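PDB 3DWO: probable outer membrane protein from Pseudomonas aeruginosa, which probably carries long-chain fatty acids or similar hydrophobic molecules across the outer membrane, as a beta-barrel channel of the FadL family. Local coordinates for residues A[348-353]-A[385-390]; A[393-398]-A[437-442]; A[133-138]-A[411-416]. One frame throughout, in Å; residues are numbered along the deposited sequence.

Contact 1: A[348-353]-A[385-390]; sequences TDQWTM and AGYRFQ. With C8E ((hydroxyethyloxy)tri(ethyloxy)octane), chain J.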
loop_
_atom_site.group_PDB
_atom_site.type_symbol
_atom_site.label_atom_id
_atom_site.label_comp_id
_atom_site.label_asym_id
_atom_site.label_seq_id
_atom_site.Cartn_x
_atom_site.Cartn_y
_atom_site.Cartn_z
ATOM N N THR A 348 -34.152 -10.689 -6.317
ATOM C CA THR A 348 -35.302 -10.237 -7.086
ATOM C C THR A 348 -34.743 -9.515 -8.303
ATOM O O THR A 348 -33.549 -9.611 -8.593
ATOM C CB THR A 348 -36.170 -9.247 -6.287
ATOM O OG1 THR A 348 -35.471 -8.004 -6.147
ATOM C CG2 THR A 348 -36.483 -9.803 -4.904
ATOM N N ASP A 349 -35.596 -8.792 -9.016
ATOM C CA ASP A 349 -35.144 -8.058 -10.186
ATOM C C ASP A 349 -34.482 -6.766 -9.732
ATOM O O ASP A 349 -33.752 -6.131 -10.490
ATOM C CB ASP A 349 -36.324 -7.747 -11.107
ATOM C CG ASP A 349 -37.019 -9.000 -11.597
ATOM O OD1 ASP A 349 -36.327 -9.902 -12.114
ATOM O OD2 ASP A 349 -38.259 -9.084 -11.473
ATOM N N GLN A 350 -34.742 -6.389 -8.484
ATOM C CA GLN A 350 -34.187 -5.171 -7.905
ATOM C C GLN A 350 -32.970 -5.485 -7.037
ATOM O O GLN A 350 -31.896 -4.918 -7.231
ATOM C CB GLN A 350 -35.229 -4.471 -7.027
ATOM C CG GLN A 350 -36.593 -4.259 -7.668
ATOM C CD GLN A 350 -36.556 -3.276 -8.813
ATOM O OE1 GLN A 350 -36.007 -3.564 -9.879
ATOM N NE2 GLN A 350 -37.134 -2.096 -8.597
ATOM N N TRP A 351 -33.156 -6.395 -6.085
ATOM C CA TRP A 351 -32.106 -6.779 -5.148
ATOM C C TRP A 351 -31.159 -7.890 -5.563
ATOM O O TRP A 351 -31.543 -8.853 -6.224
ATOM C CB TRP A 351 -32.716 -7.163 -3.798
ATOM C CG TRP A 351 -33.259 -6.003 -3.045
ATOM C CD1 TRP A 351 -34.556 -5.581 -3.004
ATOM C CD2 TRP A 351 -32.504 -5.065 -2.267
ATOM N NE1 TRP A 351 -34.656 -4.436 -2.251
ATOM C CE2 TRP A 351 -33.412 -4.098 -1.789
ATOM C CE3 TRP A 351 -31.149 -4.949 -1.933
ATOM C CZ2 TRP A 351 -33.007 -3.024 -0.993
ATOM C CZ3 TRP A 351 -30.747 -3.883 -1.144
ATOM C CH2 TRP A 351 -31.675 -2.933 -0.682
ATOM N N THR A 352 -29.907 -7.739 -5.147
ATOM C CA THR A 352 -28.868 -8.721 -5.407
ATOM C C THR A 352 -27.984 -8.763 -4.165
ATOM O O THR A 352 -27.700 -7.729 -3.560
ATOM C CB THR A 352 -28.026 -8.347 -6.642
ATOM O OG1 THR A 352 -26.883 -9.209 -6.721
ATOM C CG2 THR A 352 -27.571 -6.912 -6.558
ATOM N N MET A 353 -27.579 -9.966 -3.773
ATOM C CA MET A 353 -26.735 -10.149 -2.599
ATOM C C MET A 353 -25.370 -10.691 -2.978
ATOM O O MET A 353 -25.254 -11.503 -3.896
ATOM C CB MET A 353 -27.393 -11.116 -1.615
ATOM C CG MET A 353 -28.513 -10.513 -0.803
ATOM S SD MET A 353 -29.203 -11.724 0.342
ATOM C CE MET A 353 -30.951 -11.320 0.248
ATOM N N ALA A 385 -24.457 -5.876 -1.237
ATOM C CA ALA A 385 -25.811 -5.833 -1.766
ATOM C C ALA A 385 -25.906 -4.779 -2.865
ATOM O O ALA A 385 -25.191 -3.778 -2.838
ATOM C CB ALA A 385 -26.802 -5.525 -0.654
ATOM N N GLY A 386 -26.789 -5.018 -3.831
ATOM C CA GLY A 386 -26.970 -4.084 -4.929
ATOM C C GLY A 386 -28.440 -3.854 -5.229
ATOM O O GLY A 386 -29.253 -4.774 -5.151
ATOM N N TYR A 387 -28.785 -2.620 -5.574
ATOM C CA TYR A 387 -30.164 -2.282 -5.871
ATOM C C TYR A 387 -30.287 -1.454 -7.141
ATOM O O TYR A 387 -29.721 -0.368 -7.233
ATOM C CB TYR A 387 -30.776 -1.498 -4.709
ATOM C CG TYR A 387 -32.229 -1.139 -4.922
ATOM C CD1 TYR A 387 -33.226 -2.110 -4.834
ATOM C CD2 TYR A 387 -32.605 0.163 -5.247
ATOM C CE1 TYR A 387 -34.559 -1.796 -5.065
ATOM C CE2 TYR A 387 -33.939 0.489 -5.482
ATOM C CZ TYR A 387 -34.909 -0.497 -5.391
ATOM O OH TYR A 387 -36.227 -0.188 -5.636
ATOM N N ARG A 388 -31.025 -1.974 -8.119
ATOM C CA ARG A 388 -31.244 -1.256 -9.368
ATOM C C ARG A 388 -32.602 -0.573 -9.250
ATOM O O ARG A 388 -33.593 -1.204 -8.887
ATOM C CB ARG A 388 -31.228 -2.212 -10.563
ATOM C CG ARG A 388 -32.334 -3.244 -10.574
ATOM C CD ARG A 388 -32.258 -4.080 -11.837
ATOM N NE ARG A 388 -30.945 -4.701 -11.989
ATOM C CZ ARG A 388 -30.591 -5.461 -13.021
ATOM N NH1 ARG A 388 -31.455 -5.699 -14.001
ATOM N NH2 ARG A 388 -29.372 -5.979 -13.075
ATOM N N PHE A 389 -32.642 0.717 -9.560
ATOM C CA PHE A 389 -33.866 1.494 -9.444
ATOM C C PHE A 389 -35.028 1.188 -10.375
ATOM O O PHE A 389 -34.863 0.990 -11.578
ATOM C CB PHE A 389 -33.521 2.976 -9.502
ATOM C CG PHE A 389 -33.101 3.531 -8.180
ATOM C CD1 PHE A 389 -34.054 3.906 -7.242
ATOM C CD2 PHE A 389 -31.758 3.626 -7.845
ATOM C CE1 PHE A 389 -33.676 4.368 -5.986
ATOM C CE2 PHE A 389 -31.368 4.086 -6.590
ATOM C CZ PHE A 389 -32.330 4.458 -5.659
ATOM N N GLN A 390 -36.212 1.163 -9.773
ATOM C CA GLN A 390 -37.476 0.882 -10.443
ATOM C C GLN A 390 -37.875 1.935 -11.468
ATOM O O GLN A 390 -37.993 1.639 -12.656
ATOM C CB GLN A 390 -38.585 0.747 -9.392
ATOM C CG GLN A 390 -38.105 0.955 -7.949
ATOM C CD GLN A 390 -37.781 2.412 -7.617
ATOM O OE1 GLN A 390 -37.122 3.111 -8.387
ATOM N NE2 GLN A 390 -38.238 2.869 -6.455
HETATM C C1 C8E J . -27.393 -7.750 3.456
HETATM C C2 C8E J . -26.289 -8.284 2.674
HETATM C C3 C8E J . -25.776 -9.573 3.133
HETATM C C4 C8E J . -26.080 -10.550 2.102
HETATM C C5 C8E J . -25.066 -11.634 2.151
HETATM C C6 C8E J . -25.717 -12.912 2.368
HETATM C C7 C8E J . -24.709 -13.802 1.824
HETATM C C8 C8E J . -24.863 -15.123 2.462
HETATM O O9 C8E J . -23.915 -15.807 3.269
HETATM C C10 C8E J . -22.651 -16.145 2.726
#

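Contact 2: A[393-398]-A[437-442]; sequences PELSID and LSATYD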
loop_
_atom_site.group_PDB
_atom_site.type_symbol
_atom_site.label_atom_id
_atom_site.label_comp_id
_atom_site.label_asym_id
_atom_site.label_seq_id
_atom_site.Cartn_x
_atom_site.Cartn_y
_atom_site.Cartn_z
ATOM N N PRO A 393 -33.962 5.606 -15.150
ATOM C CA PRO A 393 -33.389 5.341 -16.470
ATOM C C PRO A 393 -32.095 4.552 -16.324
ATOM O O PRO A 393 -31.186 4.669 -17.145
ATOM C CB PRO A 393 -33.168 6.746 -17.033
ATOM C CG PRO A 393 -34.311 7.511 -16.438
ATOM C CD PRO A 393 -34.229 7.047 -14.997
ATOM N N GLU A 394 -32.036 3.757 -15.258
ATOM C CA GLU A 394 -30.892 2.918 -14.942
ATOM C C GLU A 394 -29.814 3.546 -14.089
ATOM O O GLU A 394 -28.835 4.103 -14.584
ATOM C CB GLU A 394 -30.274 2.322 -16.212
ATOM C CG GLU A 394 -30.977 1.049 -16.641
ATOM C CD GLU A 394 -31.626 0.338 -15.460
ATOM O OE1 GLU A 394 -32.644 0.852 -14.940
ATOM O OE2 GLU A 394 -31.114 -0.725 -15.043
ATOM N N LEU A 395 -30.029 3.444 -12.787
ATOM C CA LEU A 395 -29.114 3.952 -11.786
ATOM C C LEU A 395 -29.118 2.890 -10.697
ATOM O O LEU A 395 -30.162 2.585 -10.121
ATOM C CB LEU A 395 -29.617 5.297 -11.246
ATOM C CG LEU A 395 -28.938 6.016 -10.071
ATOM C CD1 LEU A 395 -29.711 5.750 -8.807
ATOM C CD2 LEU A 395 -27.489 5.585 -9.927
ATOM N N SER A 396 -27.959 2.296 -10.442
ATOM C CA SER A 396 -27.866 1.271 -9.417
ATOM C C SER A 396 -26.980 1.712 -8.261
ATOM O O SER A 396 -26.007 2.443 -8.444
ATOM C CB SER A 396 -27.335 -0.034 -10.014
ATOM O OG SER A 396 -26.060 0.153 -10.593
ATOM N N ILE A 397 -27.340 1.265 -7.064
ATOM C CA ILE A 397 -26.595 1.596 -5.862
ATOM C C ILE A 397 -26.087 0.305 -5.246
ATOM O O ILE A 397 -26.805 -0.698 -5.214
ATOM C CB ILE A 397 -27.485 2.302 -4.828
ATOM C CG1 ILE A 397 -28.201 3.482 -5.481
ATOM C CG2 ILE A 397 -26.642 2.769 -3.646
ATOM C CD1 ILE A 397 -27.272 4.530 -6.046
ATOM N N ASP A 398 -24.849 0.327 -4.765
ATOM C CA ASP A 398 -24.266 -0.850 -4.136
ATOM C C ASP A 398 -23.616 -0.505 -2.814
ATOM O O ASP A 398 -23.103 0.602 -2.628
ATOM C CB ASP A 398 -23.235 -1.504 -5.053
ATOM C CG ASP A 398 -23.871 -2.219 -6.218
ATOM O OD1 ASP A 398 -23.153 -2.913 -6.961
ATOM O OD2 ASP A 398 -25.097 -2.088 -6.395
ATOM N N LEU A 437 -19.449 2.109 -0.933
ATOM C CA LEU A 437 -20.712 2.557 -1.505
ATOM C C LEU A 437 -20.451 3.095 -2.913
ATOM O O LEU A 437 -19.518 3.864 -3.117
ATOM C CB LEU A 437 -21.305 3.660 -0.630
ATOM C CG LEU A 437 -22.827 3.802 -0.590
ATOM C CD1 LEU A 437 -23.442 2.599 0.126
ATOM C CD2 LEU A 437 -23.190 5.087 0.144
ATOM N N SER A 438 -21.261 2.679 -3.883
ATOM C CA SER A 438 -21.080 3.143 -5.258
ATOM C C SER A 438 -22.383 3.418 -5.991
ATOM O O SER A 438 -23.440 2.905 -5.633
ATOM C CB SER A 438 -20.289 2.120 -6.073
ATOM O OG SER A 438 -21.083 0.978 -6.339
ATOM N N ALA A 439 -22.287 4.232 -7.034
ATOM C CA ALA A 439 -23.430 4.578 -7.862
ATOM C C ALA A 439 -23.016 4.286 -9.291
ATOM O O ALA A 439 -22.010 4.806 -9.769
ATOM C CB ALA A 439 -23.775 6.051 -7.704
ATOM N N THR A 440 -23.781 3.439 -9.966
ATOM C CA THR A 440 -23.479 3.077 -11.343
ATOM C C THR A 440 -24.584 3.582 -12.259
ATOM O O THR A 440 -25.761 3.295 -12.038
ATOM C CB THR A 440 -23.369 1.553 -11.500
ATOM O OG1 THR A 440 -22.469 1.033 -10.512
ATOM C CG2 THR A 440 -22.859 1.202 -12.887
ATOM N N TYR A 441 -24.205 4.339 -13.283
ATOM C CA TYR A 441 -25.181 4.872 -14.216
ATOM C C TYR A 441 -25.027 4.240 -15.592
ATOM O O TYR A 441 -24.040 4.463 -16.292
ATOM C CB TYR A 441 -25.050 6.392 -14.318
ATOM C CG TYR A 441 -26.234 7.043 -14.997
ATOM C CD1 TYR A 441 -27.536 6.777 -14.572
ATOM C CD2 TYR A 441 -26.058 7.926 -16.062
ATOM C CE1 TYR A 441 -28.631 7.369 -15.188
ATOM C CE2 TYR A 441 -27.149 8.528 -16.686
ATOM C CZ TYR A 441 -28.432 8.244 -16.244
ATOM O OH TYR A 441 -29.518 8.826 -16.860
ATOM N N ASP A 442 -26.020 3.443 -15.968
ATOM C CA ASP A 442 -26.018 2.759 -17.251
ATOM C C ASP A 442 -26.714 3.603 -18.313
ATOM O O ASP A 442 -27.701 3.173 -18.907
ATOM C CB ASP A 442 -26.735 1.412 -17.121
ATOM C CG ASP A 442 -26.672 0.596 -18.395
ATOM O OD1 ASP A 442 -25.572 0.107 -18.725
ATOM O OD2 ASP A 442 -27.717 0.452 -19.068
HETATM O O HOH W 1 -23.444 0.851 -8.117
#

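Contact 3: A[133-138]-A[411-416]; sequences RDFAVD and LKTVNQ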
loop_
_atom_site.group_PDB
_atom_site.type_symbol
_atom_site.label_atom_id
_atom_site.label_comp_id
_atom_site.label_asym_id
_atom_site.label_seq_id
_atom_site.Cartn_x
_atom_site.Cartn_y
_atom_site.Cartn_z
ATOM N N ARG A 133 10.868 4.708 18.445
ATOM C CA ARG A 133 11.086 5.916 17.640
ATOM C C ARG A 133 12.342 5.903 16.765
ATOM O O ARG A 133 12.397 6.617 15.755
ATOM C CB ARG A 133 11.082 7.170 18.534
ATOM C CG ARG A 133 12.185 7.232 19.585
ATOM C CD ARG A 133 12.031 8.476 20.455
ATOM N NE ARG A 133 13.044 8.566 21.509
ATOM C CZ ARG A 133 13.081 7.779 22.581
ATOM N NH1 ARG A 133 12.160 6.838 22.751
ATOM N NH2 ARG A 133 14.046 7.928 23.480
ATOM N N ASP A 134 13.348 5.109 17.132
ATOM C CA ASP A 134 14.569 5.039 16.321
ATOM C C ASP A 134 14.318 4.260 15.028
ATOM O O ASP A 134 15.161 4.243 14.138
ATOM C CB ASP A 134 15.719 4.348 17.071
ATOM C CG ASP A 134 16.296 5.193 18.209
ATOM O OD1 ASP A 134 15.960 6.392 18.329
ATOM O OD2 ASP A 134 17.108 4.640 18.991
ATOM N N PHE A 135 13.164 3.610 14.933
ATOM C CA PHE A 135 12.822 2.823 13.752
ATOM C C PHE A 135 11.727 3.457 12.920
ATOM O O PHE A 135 11.707 3.304 11.695
ATOM C CB PHE A 135 12.373 1.412 14.150
ATOM C CG PHE A 135 13.449 0.597 14.809
ATOM C CD1 PHE A 135 13.737 0.760 16.157
ATOM C CD2 PHE A 135 14.191 -0.317 14.070
ATOM C CE1 PHE A 135 14.754 0.019 16.767
ATOM C CE2 PHE A 135 15.209 -1.062 14.665
ATOM C CZ PHE A 135 15.489 -0.890 16.019
ATOM N N ALA A 136 10.809 4.159 13.578
ATOM C CA ALA A 136 9.721 4.799 12.863
ATOM C C ALA A 136 8.842 5.666 13.740
ATOM O O ALA A 136 8.633 5.383 14.927
ATOM C CB ALA A 136 8.857 3.748 12.182
ATOM N N VAL A 137 8.344 6.738 13.141
ATOM C CA VAL A 137 7.417 7.630 13.810
ATOM C C VAL A 137 6.231 7.671 12.850
ATOM O O VAL A 137 5.229 6.993 13.070
ATOM C CB VAL A 137 8.007 9.044 14.020
ATOM C CG1 VAL A 137 6.959 9.957 14.663
ATOM C CG2 VAL A 137 9.232 8.963 14.930
ATOM N N ASP A 138 6.359 8.426 11.762
ATOM C CA ASP A 138 5.286 8.511 10.779
ATOM C C ASP A 138 5.641 7.916 9.414
ATOM O O ASP A 138 6.771 8.034 8.943
ATOM C CB ASP A 138 4.855 9.964 10.583
ATOM C CG ASP A 138 4.215 10.546 11.820
ATOM O OD1 ASP A 138 3.804 9.757 12.701
ATOM O OD2 ASP A 138 4.115 11.788 11.909
ATOM N N LEU A 411 8.059 -8.580 15.461
ATOM C CA LEU A 411 8.926 -7.514 14.997
ATOM C C LEU A 411 10.241 -7.770 15.718
ATOM O O LEU A 411 10.303 -7.707 16.946
ATOM C CB LEU A 411 8.373 -6.137 15.375
ATOM C CG LEU A 411 7.475 -5.455 14.339
ATOM C CD1 LEU A 411 6.350 -6.373 13.947
ATOM C CD2 LEU A 411 6.924 -4.165 14.913
ATOM N N LYS A 412 11.279 -8.080 14.950
ATOM C CA LYS A 412 12.597 -8.373 15.498
ATOM C C LYS A 412 13.597 -7.440 14.844
ATOM O O LYS A 412 14.774 -7.766 14.717
ATOM C CB LYS A 412 12.979 -9.816 15.175
ATOM C CG LYS A 412 12.006 -10.868 15.691
ATOM C CD LYS A 412 12.134 -11.060 17.195
ATOM C CE LYS A 412 11.367 -12.302 17.647
ATOM N NZ LYS A 412 11.564 -12.591 19.097
ATOM N N THR A 413 13.107 -6.277 14.436
ATOM C CA THR A 413 13.903 -5.270 13.750
ATOM C C THR A 413 15.217 -4.868 14.418
ATOM O O THR A 413 15.265 -4.576 15.610
ATOM C CB THR A 413 13.070 -3.994 13.536
ATOM O OG1 THR A 413 11.698 -4.355 13.340
ATOM C CG2 THR A 413 13.562 -3.240 12.305
ATOM N N VAL A 414 16.280 -4.858 13.624
ATOM C CA VAL A 414 17.598 -4.464 14.092
ATOM C C VAL A 414 18.031 -3.291 13.205
ATOM O O VAL A 414 17.906 -3.362 11.984
ATOM C CB VAL A 414 18.610 -5.634 13.951
ATOM C CG1 VAL A 414 20.021 -5.160 14.257
ATOM C CG2 VAL A 414 18.232 -6.770 14.904
ATOM N N ASN A 415 18.507 -2.208 13.814
ATOM C CA ASN A 415 18.962 -1.052 13.041
ATOM C C ASN A 415 20.448 -1.176 12.708
ATOM O O ASN A 415 21.244 -1.569 13.553
ATOM C CB ASN A 415 18.749 0.257 13.817
ATOM C CG ASN A 415 17.466 0.979 13.423
ATOM O OD1 ASN A 415 16.936 0.766 12.326
ATOM N ND2 ASN A 415 16.972 1.855 14.309
ATOM N N GLN A 416 20.815 -0.829 11.478
ATOM C CA GLN A 416 22.207 -0.875 11.064
ATOM C C GLN A 416 23.002 0.163 11.873
ATOM O O GLN A 416 22.416 0.999 12.569
ATOM C CB GLN A 416 22.310 -0.569 9.569
ATOM C CG GLN A 416 21.639 0.742 9.174
ATOM C CD GLN A 416 21.722 0.992 7.691
ATOM O OE1 GLN A 416 22.776 1.381 7.166
ATOM N NE2 GLN A 416 20.618 0.745 6.993
#

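Contact 1: A[348-353]-A[385-390]
Q350, the last residue before strand 351-360, lays its side chain across the end of strand 378-388. Its CB sits 3.4 Å from Y387 CE1, and CG continues alongside the same ring atom, the two side chains running in the same direction. A bend at chi2 (-67°) then carries the amide past the backbone of R388, with CD 3.6 Å from R388 O. OE1 lies beside R388 O without bonding to it, whereas NE2 reaches the aliphatic part of Q390, 3.3 Å from Q390 CG. The Q350 carbonyl receives R388 N in its plane, on a lone pair, at 3.2 Å from N to O. Further in, T352 and G386 form a hydrogen-bonded antiparallel pair, flanked by the non-hydrogen-bonded pairs W351-Y387 and M353-A385. These are neighbouring strands of the FadL-type barrel near the short turns of its periplasmic end. W351, Y387, M353 and A385 share the outer, membrane-side face, where a bound detergent molecule touches the sulfur of M353. Y387 passes over one face of the indole: CB stands nearly on the normal of the W351 six-membered ring, a CH-pi contact, and Y387 CD1 lies 3.6 Å from W351 CE2. The two ring systems are inclined by 46°. On the inner face T352 CG2, crowded between backbone N and carbonyl carbon, is pressed unusually tightly, 3.3 Å from G386 CA, where the glycine has no side chain. The turn entering the strand is pinned by T348 OG1, an ST turn and ST motif in which the oxygen accepts from both Q350 N and W351 N.

Contact 2: A[393-398]-A[437-442]
S396, D398, S438 and T440 make up the tight side of this antiparallel pair, on the face turned into the barrel. S396 N and T440 O, and T440 N and S396 O, are joined by two nearly straight bonds, both 171° at the hydrogen, with each donor in the plane of its carbonyl. D398 N to S438 O and S438 N to D398 O complete a second hydrogen-bonded pair. S396 OG takes the crowded position between backbone N and carbonyl carbon (chi1 59°), which brings it to 3.2 Å from T440 CB and gives it a weak hydrogen bond to T440 O. One water sits over the strands: it donates to S396 O at 3.0 Å and is hydrogen-bonded to S438 OG and, closely, to T440 OG1 at 2.6 Å. Both hydroxyls have a second partner, T10 near the N-terminus for S438 and Q46 on strand 44-63 for T440, while D398 forms a salt bridge with R354. Strand 423-441 is the last of the FadL-type barrel; its other edge bonds to strand 44-63, so the first and last strands close the cylinder here. The apolar contacts of the outward face are looser. A439 CB stands 4.2 Å from I397 CD1, and L395 CB meets the edge of the Y441 ring at CD1, again at 4.2 Å, though Y441 CD1 comes to 3.0 Å from E394 O. The pairing also slackens toward the chain end. D442 N reaches E394 O at 3.2 Å from 38° above the carbonyl plane. The side chains of E394 and D442 run side by side, E394 OE2 and D442 OD2 being 5.4 Å apart. D442 OD1 is in a salt bridge with K42, which may ease any repulsion between the acids.

Contact 3: A[133-138]-A[411-416]
The phenyl ring of F135 carries the carboxamide of N415 on one face, the two planes only 12° apart. ND2 lies over the ring centre and CG beside it over the rim, N415 CG being 3.3 Å from F135 CE2. OD1 is displaced farther outward, 3.4 Å from F135 CD2, so the amide is stacked with its nitrogen end above the pi cloud and its oxygen toward the rim. At the ring's edge, near its plane, is the carbonyl carbon of V414. T413 approaches obliquely from the other side of the ring plane, CG2 resting 3.5 Å from F135 CD2, with CB also near. F135 projects toward segment 411-416 while T413 and N415 point back, and the side chains slide past one another in opposite directions. The amide's rotation is set by a hydrogen bond from N415 ND2 to D134 O, 3.0 Å long. The acceptor is close to the amide plane, but the donor stands 67° above the plane of the D134 carbonyl, so the bond misses the usual lone-pair directions. D134 O is gripped a second time, by Q175 NE2. The D134 carboxylate is turned elsewhere, to N176, and T413 OG1 bonds to R369 O. None of the touching residues is in regular strand: D134 and F135 belong to the loop preceding strand 138-153, whereas T413, V414 and N415 lie in the loop that follows strand 395-411. F135 and T413 both rest on L424 of strand 423-441, while N176 and Q175, at the end of strand 158-177, hold D134; this buried loop-to-loop contact therefore links widely separated strands at the end of the barrel that in this family faces outside the cell.

In the fold
Contacts 1 and 2 are successive steps round one barrel wall, their centres about 10 Å apart. Strands 378-388 and 395-411 are adjacent and bond directly, Y387 N to I397 O and F389 N to L395 O, so the two contacts together cover four consecutive strands. Along the chain contact 1 closes before contact 2 opens. Contact 3 lies across the chain's centre, its own centre about 49 Å from that of contact 1 and about 46 Å from that of contact 2; its segments enclose contact 1 in sequence and alternate with those of contact 2. Contacts 1 and 2 thus build wall near the short-turn end, whereas contact 3 joins loops at the other, with strand 395-411 running between.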